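Local coordinates for protein cystatin-2 (Ornithodoros moubata, PDB 3L0R) that inhibits cysteine proteinases with broad specificity, including the mammalian cathepsins B, C, H, L and S and related proteinases of the tick itself, at residues 15-20 with 52-57; 35-40 with 77-82; 39-44 with 56-61; 88-93 with 104-109. All coordinates share one frame; numbering follows the deposited sequence.

Contact 1 (15-20 with 52-57); sequences ARFLEL and MNYKLT
Leu20 and Tyr54 make the central touch: CD1 of Leu20 sits over one face of the Tyr54 ring, 3.8 Å from the ring centroid and only 14° off its normal, a CH-pi contact. The same ring meets Phe17 at its edge, with Phe17 CE1 3.8 Å from Tyr54 CD1. Tyr54 CE1 in turn lies in the plane of the Phe17 ring, at its edge, so the two rings meet rim to rim while the side chains cross at about a right angle. Leu56, two residues along the strand, adds its two methyl groups. Its CD1 lies 3.9 Å from CB of Leu20, and its CD2 is more loosely placed, 4.4 Å from CB of Phe17. Arg16 arrives at the margin, NH2 standing 4.2 Å from Tyr54 CE1 near the plane of the phenol ring. Phe17 CZ covers one face of that guanidinium, 3.3 Å above its plane, while NH1 turns to a salt bridge with Glu14.

Behind this first shell, Tyr54 has CG anti to its carbonyl carbon, beside the backbone N (chi1 -63°), on a CB that already points toward the helix. Its strand is fixed on one flank by backbone hydrogen bonds to strand 86-95, from Tyr54 to Ile92 and from Leu56 to Ala90. On the other flank, Val44 of strand 34-48 packs against both Phe17 and Leu56. The axes of helix 15-20 and strand 52-57 pass 9.7 Å apart and run nearly at right angles, as expected of the cystatin fold, a helix lying across the concave face of a curved antiparallel sheet.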
loop_
_atom_site.group_PDB
_atom_site.type_symbol
_atom_site.label_atom_id
_atom_site.label_comp_id
_atom_site.label_asym_id
_atom_site.label_seq_id
_atom_site.Cartn_x
_atom_site.Cartn_y
_atom_site.Cartn_z
ATOM N N ALA A 15 4.538 11.855 0.802
ATOM C CA ALA A 15 5.386 10.860 0.154
ATOM C C ALA A 15 5.508 9.539 0.923
ATOM O O ALA A 15 5.427 8.469 0.317
ATOM C CB ALA A 15 6.773 11.448 -0.137
ATOM N N ARG A 16 5.700 9.620 2.243
ATOM C CA ARG A 16 5.858 8.439 3.104
ATOM C C ARG A 16 4.668 7.485 2.972
ATOM O O ARG A 16 4.818 6.272 3.058
ATOM C CB ARG A 16 6.090 8.840 4.578
ATOM C CG ARG A 16 4.954 9.663 5.198
ATOM C CD ARG A 16 5.406 10.525 6.378
ATOM N NE ARG A 16 5.017 9.958 7.680
ATOM C CZ ARG A 16 4.089 10.470 8.496
ATOM N NH1 ARG A 16 3.430 11.587 8.175
ATOM N NH2 ARG A 16 3.823 9.867 9.653
ATOM N N PHE A 17 3.493 8.031 2.723
ATOM C CA PHE A 17 2.314 7.206 2.614
ATOM C C PHE A 17 2.254 6.523 1.263
ATOM O O PHE A 17 1.736 5.397 1.155
ATOM C CB PHE A 17 1.055 8.026 2.877
ATOM C CG PHE A 17 1.027 8.674 4.233
ATOM C CD1 PHE A 17 1.418 7.966 5.378
ATOM C CD2 PHE A 17 0.596 9.984 4.373
ATOM C CE1 PHE A 17 1.383 8.566 6.628
ATOM C CE2 PHE A 17 0.557 10.596 5.626
ATOM C CZ PHE A 17 0.948 9.890 6.755
ATOM N N LEU A 18 2.800 7.180 0.239
ATOM C CA LEU A 18 2.889 6.567 -1.083
ATOM C C LEU A 18 3.897 5.407 -1.035
ATOM O O LEU A 18 3.653 4.322 -1.582
ATOM C CB LEU A 18 3.249 7.607 -2.157
ATOM C CG LEU A 18 3.357 7.119 -3.603
ATOM C CD1 LEU A 18 2.062 6.464 -4.114
ATOM C CD2 LEU A 18 3.788 8.270 -4.494
ATOM N N GLU A 19 5.011 5.649 -0.358
ATOM C CA GLU A 19 6.018 4.633 -0.118
ATOM C C GLU A 19 5.416 3.380 0.550
ATOM O O GLU A 19 5.674 2.241 0.133
ATOM C CB GLU A 19 7.131 5.235 0.744
ATOM C CG GLU A 19 8.480 4.524 0.674
ATOM C CD GLU A 19 9.641 5.427 1.100
ATOM O OE1 GLU A 19 10.769 4.905 1.254
ATOM O OE2 GLU A 19 9.426 6.656 1.271
ATOM N N LEU A 20 4.600 3.604 1.574
ATOM C CA LEU A 20 3.970 2.518 2.317
ATOM C C LEU A 20 2.932 1.772 1.466
ATOM O O LEU A 20 2.792 0.549 1.569
ATOM C CB LEU A 20 3.344 3.051 3.616
ATOM C CG LEU A 20 4.290 3.368 4.776
ATOM C CD1 LEU A 20 3.631 4.362 5.715
ATOM C CD2 LEU A 20 4.714 2.143 5.565
ATOM N N MET A 52 3.207 1.821 15.164
ATOM C CA MET A 52 2.224 2.606 14.419
ATOM C C MET A 52 1.442 1.749 13.428
ATOM O O MET A 52 2.025 0.932 12.707
ATOM C CB MET A 52 2.921 3.716 13.630
ATOM C CG MET A 52 3.446 4.868 14.475
ATOM S SD MET A 52 2.118 5.913 15.125
ATOM C CE MET A 52 1.174 6.122 13.644
ATOM N N ASN A 53 0.125 1.954 13.399
ATOM C CA ASN A 53 -0.712 1.422 12.341
ATOM C C ASN A 53 -0.971 2.483 11.291
ATOM O O ASN A 53 -1.277 3.631 11.632
ATOM C CB ASN A 53 -2.043 0.934 12.888
ATOM C CG ASN A 53 -1.927 -0.379 13.581
ATOM O OD1 ASN A 53 -1.185 -1.268 13.144
ATOM N ND2 ASN A 53 -2.658 -0.525 14.682
ATOM N N TYR A 54 -0.827 2.098 10.021
ATOM C CA TYR A 54 -1.154 2.980 8.881
ATOM C C TYR A 54 -2.275 2.330 8.137
ATOM O O TYR A 54 -2.153 1.176 7.706
ATOM C CB TYR A 54 0.037 3.173 7.950
ATOM C CG TYR A 54 1.200 3.859 8.636
ATOM C CD1 TYR A 54 1.351 5.249 8.563
ATOM C CD2 TYR A 54 2.139 3.123 9.384
ATOM C CE1 TYR A 54 2.414 5.896 9.200
ATOM C CE2 TYR A 54 3.190 3.746 10.014
ATOM C CZ TYR A 54 3.320 5.130 9.923
ATOM O OH TYR A 54 4.354 5.759 10.548
ATOM N N LYS A 55 -3.391 3.054 8.054
ATOM C CA LYS A 55 -4.542 2.644 7.261
ATOM C C LYS A 55 -4.654 3.489 5.964
ATOM O O LYS A 55 -5.003 4.675 5.980
ATOM C CB LYS A 55 -5.813 2.675 8.110
ATOM C CG LYS A 55 -7.088 2.360 7.327
ATOM C CD LYS A 55 -8.018 1.483 8.110
ATOM C CE LYS A 55 -8.754 2.254 9.162
ATOM N NZ LYS A 55 -9.348 1.326 10.143
ATOM N N LEU A 56 -4.349 2.850 4.839
ATOM C CA LEU A 56 -4.327 3.526 3.554
ATOM C C LEU A 56 -5.442 3.039 2.641
ATOM O O LEU A 56 -5.562 1.830 2.371
ATOM C CB LEU A 56 -2.967 3.334 2.875
ATOM C CG LEU A 56 -1.731 3.303 3.795
ATOM C CD1 LEU A 56 -0.547 2.729 3.056
ATOM C CD2 LEU A 56 -1.393 4.694 4.384
ATOM N N THR A 57 -6.270 3.988 2.212
ATOM C CA THR A 57 -7.268 3.784 1.202
ATOM C C THR A 57 -6.614 4.253 -0.112
ATOM O O THR A 57 -6.236 5.424 -0.279
ATOM C CB THR A 57 -8.567 4.570 1.533
ATOM O OG1 THR A 57 -8.975 4.266 2.870
ATOM C CG2 THR A 57 -9.708 4.203 0.591
#

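Contact 2 (35-40 with 77-82); sequences YDTVVT and CVPKDA
Thr37 turns OG1 anti to its backbone N (chi1 -171°), which puts CG2 between N and the carbonyl carbon, and both branches then meet the segment 77-82. Val39 has CG1 anti to its N (chi1 175°) and so heads for Ala82, while CG2 is left to face the proline. The strand turns a corner here, at the classic beta bulge where Val39 and Thr40 both face Glu59. Against that bend lies the long loop between strands 52-66 and 86-95, tied down by the Cys65-Cys77 disulfide as in type 2 cystatins.

CG2 of Thr37 rests on the proline ring, 3.7 Å from CD of Pro79. Next along, CG2 of Val39 lies 4.1 Å from CG of the same Pro79, the two side chains crossing obliquely. The last touch is looser, Val39 CG1 to Ala82 CB at 4.4 Å. Two further hydrogen bonds, Tyr72 OH with Thr37 OG1 and Ser61 OG with the carbonyl oxygen of Asp81, tie the loop to strands 34-48 and 52-66.

One water joins the segments: Thr37 OG1 donates to it over 2.9 Å, and it in turn donates to the carbonyl oxygen of Cys77, also at 2.9 Å.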
loop_
_atom_site.group_PDB
_atom_site.type_symbol
_atom_site.label_atom_id
_atom_site.label_comp_id
_atom_site.label_asym_id
_atom_site.label_seq_id
_atom_site.Cartn_x
_atom_site.Cartn_y
_atom_site.Cartn_z
ATOM N N TYR A 35 2.590 -7.862 -10.834
ATOM C CA TYR A 35 2.427 -7.023 -9.671
ATOM C C TYR A 35 1.312 -6.036 -9.939
ATOM O O TYR A 35 1.184 -5.503 -11.058
ATOM C CB TYR A 35 3.704 -6.248 -9.346
ATOM C CG TYR A 35 4.840 -7.088 -8.810
ATOM C CD1 TYR A 35 4.849 -7.522 -7.484
ATOM C CD2 TYR A 35 5.926 -7.417 -9.624
ATOM C CE1 TYR A 35 5.931 -8.302 -6.974
ATOM C CE2 TYR A 35 6.994 -8.184 -9.138
ATOM C CZ TYR A 35 6.989 -8.624 -7.818
ATOM O OH TYR A 35 8.048 -9.361 -7.359
ATOM N N ASP A 36 0.499 -5.802 -8.916
ATOM C CA ASP A 36 -0.373 -4.634 -8.914
ATOM C C ASP A 36 0.470 -3.462 -8.444
ATOM O O ASP A 36 1.493 -3.640 -7.748
ATOM C CB ASP A 36 -1.571 -4.823 -7.976
ATOM C CG ASP A 36 -2.562 -5.856 -8.479
ATOM O OD1 ASP A 36 -2.778 -5.984 -9.709
ATOM O OD2 ASP A 36 -3.142 -6.543 -7.618
ATOM N N THR A 37 0.049 -2.260 -8.811
ATOM C CA THR A 37 0.744 -1.071 -8.347
ATOM C C THR A 37 -0.237 0.004 -7.885
ATOM O O THR A 37 -1.452 -0.108 -8.078
ATOM C CB THR A 37 1.730 -0.526 -9.433
ATOM O OG1 THR A 37 2.535 0.515 -8.867
ATOM C CG2 THR A 37 0.969 -0.001 -10.665
ATOM N N VAL A 38 0.313 1.053 -7.293
ATOM C CA VAL A 38 -0.475 2.154 -6.797
ATOM C C VAL A 38 -0.694 3.218 -7.871
ATOM O O VAL A 38 0.248 3.656 -8.524
ATOM C CB VAL A 38 0.177 2.778 -5.551
ATOM C CG1 VAL A 38 -0.668 3.943 -5.025
ATOM C CG2 VAL A 38 0.342 1.740 -4.486
ATOM N N VAL A 39 -1.950 3.630 -8.031
ATOM C CA VAL A 39 -2.318 4.724 -8.886
ATOM C C VAL A 39 -2.485 5.956 -8.011
ATOM O O VAL A 39 -1.980 7.028 -8.338
ATOM C CB VAL A 39 -3.639 4.418 -9.640
ATOM C CG1 VAL A 39 -4.121 5.625 -10.464
ATOM C CG2 VAL A 39 -3.453 3.224 -10.555
ATOM N N THR A 40 -3.191 5.815 -6.893
ATOM C CA THR A 40 -3.446 6.965 -6.025
ATOM C C THR A 40 -3.652 6.579 -4.561
ATOM O O THR A 40 -4.090 5.480 -4.265
ATOM C CB THR A 40 -4.586 7.890 -6.592
ATOM O OG1 THR A 40 -5.224 8.601 -5.539
ATOM C CG2 THR A 40 -5.642 7.096 -7.310
ATOM N N CYS A 77 7.495 -0.317 -12.286
ATOM C CA CYS A 77 6.214 -1.016 -12.396
ATOM C C CYS A 77 5.048 -0.047 -12.430
ATOM O O CYS A 77 4.260 0.024 -11.496
ATOM C CB CYS A 77 6.060 -2.026 -11.262
ATOM S SG CYS A 77 7.481 -3.133 -11.159
ATOM N N VAL A 78 4.970 0.710 -13.518
ATOM C CA VAL A 78 3.842 1.584 -13.776
ATOM C C VAL A 78 2.614 0.737 -14.141
ATOM O O VAL A 78 2.761 -0.426 -14.537
ATOM C CB VAL A 78 4.172 2.600 -14.900
ATOM C CG1 VAL A 78 5.206 3.627 -14.407
ATOM C CG2 VAL A 78 4.671 1.884 -16.179
ATOM N N PRO A 79 1.398 1.300 -13.972
ATOM C CA PRO A 79 0.170 0.646 -14.438
ATOM C C PRO A 79 0.212 0.320 -15.923
ATOM O O PRO A 79 0.718 1.130 -16.713
ATOM C CB PRO A 79 -0.901 1.721 -14.200
ATOM C CG PRO A 79 -0.369 2.538 -13.094
ATOM C CD PRO A 79 1.109 2.582 -13.295
ATOM N N LYS A 80 -0.323 -0.834 -16.313
ATOM C CA LYS A 80 -0.577 -1.090 -17.745
ATOM C C LYS A 80 -1.490 0.003 -18.323
ATOM O O LYS A 80 -1.297 0.491 -19.455
ATOM C CB LYS A 80 -1.242 -2.445 -17.961
ATOM C CG LYS A 80 -0.419 -3.646 -17.561
ATOM C CD LYS A 80 -1.305 -4.887 -17.442
ATOM C CE LYS A 80 -0.495 -6.149 -17.164
ATOM N NZ LYS A 80 -0.033 -6.804 -18.418
ATOM N N ASP A 81 -2.474 0.390 -17.510
ATOM C CA ASP A 81 -3.581 1.264 -17.908
ATOM C C ASP A 81 -4.211 1.798 -16.624
ATOM O O ASP A 81 -4.964 1.087 -15.943
ATOM C CB ASP A 81 -4.605 0.472 -18.747
ATOM C CG ASP A 81 -5.812 1.290 -19.136
ATOM O OD1 ASP A 81 -5.982 2.424 -18.640
ATOM O OD2 ASP A 81 -6.602 0.786 -19.954
ATOM N N ALA A 82 -3.885 3.051 -16.296
ATOM C CA ALA A 82 -4.195 3.623 -14.965
ATOM C C ALA A 82 -5.682 3.979 -14.803
ATOM O O ALA A 82 -6.158 4.203 -13.679
ATOM C CB ALA A 82 -3.293 4.845 -14.667
HETATM O O HOH W 1 3.965 2.578 -10.252
#

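Contact 3 (39-44 with 56-61); sequences VTVKEV and LTIEIS
Thr40 and Glu59 pair through their backbones at one end of this contact, Glu43 and Thr57 at the other, and at both places a single carbonyl oxygen takes two donors. Glu59 O accepts the N-H of Val39 at 2.8 Å and, more loosely, that of Thr40 at 3.3 Å, both from the same face of its carbonyl plane. Thr57 O receives Lys42 N and Glu43 N, the two lying in its carbonyl plane. Return bonds run from Glu59 N to Thr40 O and from Thr57 N to Glu43 O.

These doubled bonds mark two classic beta bulges in the antiparallel hairpin 34-48/52-66, central to the cystatin sheet. The extra residue at Lys42 shifts the register by one between Val41 and Glu43.

Charge acts across the face carrying Thr40, Glu43, Thr57 and Glu59. Lys42 bends at chi2, chi3 and chi4 to cross Glu59 at about a right angle, its CD 3.4 Å from Glu59 CG. Lys42 NZ closes a salt bridge with Glu59 OE2 at 2.8 Å, meeting that oxygen on its anti side; NZ also makes a weak hydrogen bond to Thr87 OG1. An alanine at Glu59 would probably leave the Lys42 ammonium without this counter-charge, with little but the weak bond to Thr87 to hold its chain. Glu43 lies alongside Thr57, CB to CB 3.8 Å, and spends its carboxylate on Arg9.

Apolar contacts line the opposite face. Val44 CG2 lies 3.7 Å from Leu56 CD2, the side chains side by side, and the helix covers them through Phe17 and Leu20. At the corner, Val39 CG2 abuts Ser61 CB at 3.4 Å.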
loop_
_atom_site.group_PDB
_atom_site.type_symbol
_atom_site.label_atom_id
_atom_site.label_comp_id
_atom_site.label_asym_id
_atom_site.label_seq_id
_atom_site.Cartn_x
_atom_site.Cartn_y
_atom_site.Cartn_z
ATOM N N VAL A 39 -1.950 3.630 -8.031
ATOM C CA VAL A 39 -2.318 4.724 -8.886
ATOM C C VAL A 39 -2.485 5.956 -8.011
ATOM O O VAL A 39 -1.980 7.028 -8.338
ATOM C CB VAL A 39 -3.639 4.418 -9.640
ATOM C CG1 VAL A 39 -4.121 5.625 -10.464
ATOM C CG2 VAL A 39 -3.453 3.224 -10.555
ATOM N N THR A 40 -3.191 5.815 -6.893
ATOM C CA THR A 40 -3.446 6.965 -6.025
ATOM C C THR A 40 -3.652 6.579 -4.561
ATOM O O THR A 40 -4.090 5.480 -4.265
ATOM C CB THR A 40 -4.586 7.890 -6.592
ATOM O OG1 THR A 40 -5.224 8.601 -5.539
ATOM C CG2 THR A 40 -5.642 7.096 -7.310
ATOM N N VAL A 41 -3.256 7.480 -3.665
ATOM C CA VAL A 41 -3.499 7.367 -2.226
ATOM C C VAL A 41 -4.630 8.334 -1.898
ATOM O O VAL A 41 -4.432 9.552 -1.925
ATOM C CB VAL A 41 -2.229 7.711 -1.372
ATOM C CG1 VAL A 41 -2.476 7.500 0.156
ATOM C CG2 VAL A 41 -1.028 6.886 -1.824
ATOM N N LYS A 42 -5.812 7.792 -1.609
ATOM C CA LYS A 42 -7.008 8.603 -1.416
ATOM C C LYS A 42 -7.143 9.110 0.013
ATOM O O LYS A 42 -7.551 10.256 0.250
ATOM C CB LYS A 42 -8.259 7.814 -1.816
ATOM C CG LYS A 42 -8.425 7.661 -3.308
ATOM C CD LYS A 42 -9.109 6.355 -3.654
ATOM C CE LYS A 42 -10.609 6.360 -3.348
ATOM N NZ LYS A 42 -11.433 5.755 -4.458
ATOM N N GLU A 43 -6.798 8.245 0.965
ATOM C CA GLU A 43 -7.059 8.534 2.361
ATOM C C GLU A 43 -6.069 7.818 3.277
ATOM O O GLU A 43 -5.665 6.693 2.988
ATOM C CB GLU A 43 -8.516 8.182 2.680
ATOM C CG GLU A 43 -8.837 8.181 4.152
ATOM C CD GLU A 43 -10.320 8.043 4.450
ATOM O OE1 GLU A 43 -11.134 7.803 3.497
ATOM O OE2 GLU A 43 -10.652 8.206 5.657
ATOM N N VAL A 44 -5.664 8.491 4.365
ATOM C CA VAL A 44 -4.697 7.936 5.334
ATOM C C VAL A 44 -5.099 8.207 6.797
ATOM O O VAL A 44 -5.477 9.314 7.153
ATOM C CB VAL A 44 -3.244 8.462 5.091
ATOM C CG1 VAL A 44 -2.266 7.912 6.142
ATOM C CG2 VAL A 44 -2.772 8.104 3.696
ATOM N N LEU A 56 -4.349 2.850 4.839
ATOM C CA LEU A 56 -4.327 3.526 3.554
ATOM C C LEU A 56 -5.442 3.039 2.641
ATOM O O LEU A 56 -5.562 1.830 2.371
ATOM C CB LEU A 56 -2.967 3.334 2.875
ATOM C CG LEU A 56 -1.731 3.303 3.795
ATOM C CD1 LEU A 56 -0.547 2.729 3.056
ATOM C CD2 LEU A 56 -1.393 4.694 4.384
ATOM N N THR A 57 -6.270 3.988 2.212
ATOM C CA THR A 57 -7.268 3.784 1.202
ATOM C C THR A 57 -6.614 4.253 -0.112
ATOM O O THR A 57 -6.236 5.424 -0.279
ATOM C CB THR A 57 -8.567 4.570 1.533
ATOM O OG1 THR A 57 -8.975 4.266 2.870
ATOM C CG2 THR A 57 -9.708 4.203 0.591
ATOM N N ILE A 58 -6.436 3.300 -1.017
ATOM C CA ILE A 58 -5.668 3.511 -2.234
ATOM C C ILE A 58 -6.395 2.959 -3.444
ATOM O O ILE A 58 -7.252 2.073 -3.322
ATOM C CB ILE A 58 -4.272 2.848 -2.157
ATOM C CG1 ILE A 58 -4.392 1.328 -2.318
ATOM C CG2 ILE A 58 -3.540 3.254 -0.836
ATOM C CD1 ILE A 58 -3.270 0.515 -1.668
ATOM N N GLU A 59 -6.060 3.508 -4.607
ATOM C CA GLU A 59 -6.464 2.918 -5.871
ATOM C C GLU A 59 -5.310 2.176 -6.497
ATOM O O GLU A 59 -4.190 2.692 -6.590
ATOM C CB GLU A 59 -7.022 3.965 -6.815
ATOM C CG GLU A 59 -8.387 4.421 -6.380
ATOM C CD GLU A 59 -8.887 5.610 -7.152
ATOM O OE1 GLU A 59 -8.139 6.131 -8.014
ATOM O OE2 GLU A 59 -10.041 6.030 -6.891
ATOM N N ILE A 60 -5.591 0.940 -6.899
ATOM C CA ILE A 60 -4.576 0.081 -7.489
ATOM C C ILE A 60 -4.937 -0.313 -8.910
ATOM O O ILE A 60 -6.096 -0.193 -9.333
ATOM C CB ILE A 60 -4.281 -1.179 -6.623
ATOM C CG1 ILE A 60 -5.427 -2.199 -6.720
ATOM C CG2 ILE A 60 -3.944 -0.766 -5.178
ATOM C CD1 ILE A 60 -5.097 -3.576 -6.161
ATOM N N SER A 61 -3.928 -0.795 -9.631
ATOM C CA SER A 61 -4.067 -1.141 -11.041
ATOM C C SER A 61 -2.946 -2.107 -11.364
ATOM O O SER A 61 -1.843 -1.948 -10.851
ATOM C CB SER A 61 -3.925 0.112 -11.917
ATOM O OG SER A 61 -4.621 -0.037 -13.141
#

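Contact 4 (88-93 with 104-109); sequences CVAVIY and TSYRCE
Tyr106 stands on the same face of the sheet as Ala90 and Cys88, and its ring reaches both. From CB, CG is set anti to the backbone N (chi1 -164°), and the ring beyond it touches Ala90 and Cys88. On one rim CD1 lies 3.7 Å from Ala90 CB, with CE1 just beyond it. On the other, CE2 comes 3.7 Å from Cys88 SG, which approaches the ring obliquely. The tip OH leaves the pair, hydrogen-bonding to Thr25 OG1 on the helix and passing close to Ile60. An alanine at Tyr106 would probably open a gap beside Ala90 and the disulfide and leave the Thr25 hydroxyl without this partner.

Cys88 SG is joined to Cys108 SG at 2.1 Å with a C-S-S-C torsion of 99°. Cys88 CA and Cys108 CA are 3.9 Å apart, at a non-hydrogen-bonded pair. Next to it Val89 and Arg107 exchange two backbone bonds, the shorter being Val89 N to Arg107 O at 2.7 Å. Val91 N then bonds to Ser105 O almost straight (170° at the hydrogen). Val91 O is held by Thr104 N at 2.7 Å and only weakly by Ser105 N, the sign of a classic beta bulge.

On the face away from Tyr106, Val91 CG2 lies 3.7 Å from Ser105 OG. A water there bridges the Ser105 hydroxyl and Val89 O, while the extended Arg107 chain brings one face of its guanidinium over Ser105 CB. A C-terminal hairpin whose strands, 86-95 and 100-108, are cross-linked by a disulfide is characteristic of type 2 cystatins.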
loop_
_atom_site.group_PDB
_atom_site.type_symbol
_atom_site.label_atom_id
_atom_site.label_comp_id
_atom_site.label_asym_id
_atom_site.label_seq_id
_atom_site.Cartn_x
_atom_site.Cartn_y
_atom_site.Cartn_z
ATOM N N CYS A 88 -8.692 -0.238 -2.605
ATOM C CA CYS A 88 -8.359 -1.146 -1.529
ATOM C C CYS A 88 -8.062 -0.379 -0.255
ATOM O O CYS A 88 -7.715 0.806 -0.293
ATOM C CB CYS A 88 -7.136 -2.005 -1.872
ATOM S SG CYS A 88 -7.202 -2.853 -3.446
ATOM N N VAL A 89 -8.178 -1.082 0.871
ATOM C CA VAL A 89 -7.773 -0.560 2.164
ATOM C C VAL A 89 -6.655 -1.458 2.698
ATOM O O VAL A 89 -6.855 -2.670 2.905
ATOM C CB VAL A 89 -8.963 -0.467 3.176
ATOM C CG1 VAL A 89 -8.484 0.033 4.534
ATOM C CG2 VAL A 89 -10.044 0.454 2.646
ATOM N N ALA A 90 -5.477 -0.855 2.891
ATOM C CA ALA A 90 -4.316 -1.555 3.428
ATOM C C ALA A 90 -3.964 -1.050 4.825
ATOM O O ALA A 90 -3.871 0.164 5.062
ATOM C CB ALA A 90 -3.119 -1.407 2.491
ATOM N N VAL A 91 -3.779 -1.996 5.748
ATOM C CA VAL A 91 -3.273 -1.690 7.078
ATOM C C VAL A 91 -1.879 -2.288 7.228
ATOM O O VAL A 91 -1.687 -3.506 7.066
ATOM C CB VAL A 91 -4.211 -2.163 8.213
ATOM C CG1 VAL A 91 -3.648 -1.748 9.582
ATOM C CG2 VAL A 91 -5.630 -1.609 8.030
ATOM N N ILE A 92 -0.924 -1.390 7.494
ATOM C CA ILE A 92 0.475 -1.707 7.776
ATOM C C ILE A 92 0.769 -1.414 9.235
ATOM O O ILE A 92 0.516 -0.302 9.723
ATOM C CB ILE A 92 1.485 -0.875 6.906
ATOM C CG1 ILE A 92 1.312 -1.173 5.427
ATOM C CG2 ILE A 92 2.951 -1.155 7.307
ATOM C CD1 ILE A 92 0.561 -0.139 4.708
ATOM N N TYR A 93 1.312 -2.437 9.892
ATOM C CA TYR A 93 1.847 -2.382 11.234
ATOM C C TYR A 93 3.365 -2.190 11.170
ATOM O O TYR A 93 4.074 -2.998 10.560
ATOM C CB TYR A 93 1.519 -3.691 11.928
ATOM C CG TYR A 93 1.847 -3.718 13.395
ATOM C CD1 TYR A 93 1.482 -2.675 14.227
ATOM C CD2 TYR A 93 2.515 -4.786 13.954
ATOM C CE1 TYR A 93 1.772 -2.692 15.576
ATOM C CE2 TYR A 93 2.807 -4.807 15.299
ATOM C CZ TYR A 93 2.424 -3.750 16.104
ATOM O OH TYR A 93 2.701 -3.755 17.450
ATOM N N THR A 104 -1.051 -5.998 7.884
ATOM C CA THR A 104 -2.081 -6.583 8.751
ATOM C C THR A 104 -3.270 -7.109 7.934
ATOM O O THR A 104 -3.763 -8.198 8.190
ATOM C CB THR A 104 -2.565 -5.576 9.791
ATOM O OG1 THR A 104 -1.433 -5.095 10.517
ATOM C CG2 THR A 104 -3.534 -6.228 10.764
ATOM N N SER A 105 -3.717 -6.325 6.957
ATOM C CA SER A 105 -4.854 -6.687 6.123
ATOM C C SER A 105 -4.782 -5.889 4.843
ATOM O O SER A 105 -4.205 -4.812 4.802
ATOM C CB SER A 105 -6.201 -6.451 6.840
ATOM O OG SER A 105 -6.434 -5.084 7.166
ATOM N N TYR A 106 -5.356 -6.437 3.788
ATOM C CA TYR A 106 -5.370 -5.786 2.500
ATOM C C TYR A 106 -6.672 -6.199 1.834
ATOM O O TYR A 106 -6.857 -7.364 1.460
ATOM C CB TYR A 106 -4.142 -6.204 1.684
ATOM C CG TYR A 106 -3.852 -5.326 0.491
ATOM C CD1 TYR A 106 -2.727 -4.497 0.470
ATOM C CD2 TYR A 106 -4.666 -5.356 -0.636
ATOM C CE1 TYR A 106 -2.430 -3.699 -0.639
ATOM C CE2 TYR A 106 -4.376 -4.573 -1.756
ATOM C CZ TYR A 106 -3.265 -3.744 -1.751
ATOM O OH TYR A 106 -2.997 -2.975 -2.857
ATOM N N ARG A 107 -7.580 -5.236 1.705
ATOM C CA ARG A 107 -8.963 -5.537 1.358
ATOM C C ARG A 107 -9.447 -4.654 0.230
ATOM O O ARG A 107 -9.520 -3.427 0.367
ATOM C CB ARG A 107 -9.877 -5.427 2.592
ATOM C CG ARG A 107 -9.436 -6.322 3.734
ATOM C CD ARG A 107 -10.438 -6.406 4.860
ATOM N NE ARG A 107 -9.890 -7.260 5.917
ATOM C CZ ARG A 107 -9.950 -7.003 7.222
ATOM N NH1 ARG A 107 -10.566 -5.918 7.659
ATOM N NH2 ARG A 107 -9.399 -7.838 8.089
ATOM N N CYS A 108 -9.777 -5.290 -0.889
ATOM C CA CYS A 108 -10.224 -4.551 -2.049
ATOM C C CYS A 108 -11.723 -4.625 -2.274
ATOM O O CYS A 108 -12.294 -5.688 -2.490
ATOM C CB CYS A 108 -9.436 -4.949 -3.288
ATOM S SG CYS A 108 -7.684 -4.805 -3.004
ATOM N N GLU A 109 -12.341 -3.452 -2.171
ATOM C CA GLU A 109 -13.704 -3.202 -2.608
ATOM C C GLU A 109 -13.789 -3.561 -4.083
ATOM O O GLU A 109 -14.700 -4.289 -4.493
ATOM C CB GLU A 109 -14.040 -1.716 -2.403
ATOM C CG GLU A 109 -15.283 -1.225 -3.141
ATOM C CD GLU A 109 -15.243 0.271 -3.426
ATOM O OE1 GLU A 109 -14.793 1.024 -2.534
ATOM O OE2 GLU A 109 -15.657 0.691 -4.534
HETATM O O HOH W 2 -7.873 -3.595 5.358
#

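From the N terminus, the helix opens contact 1, which closes its loop when the chain comes back along strand 52-66. Contact 2 starts within that loop, at 35-40, and closes only at 77-82, so the two cross. Contact 3 leaves from the same bend as contact 2 and ends on the strand that serves contact 1; its short hairpin falls wholly within contact 2's span. Contact 4 follows in series, a second hairpin between 88-93 and 104-109. Helix, first hairpin and the disulfide-anchored loop are thus interlocked, while backbone bonds such as Leu56 O to Ala90 N stitch the second hairpin to strand 52-66, giving one continuous sheet.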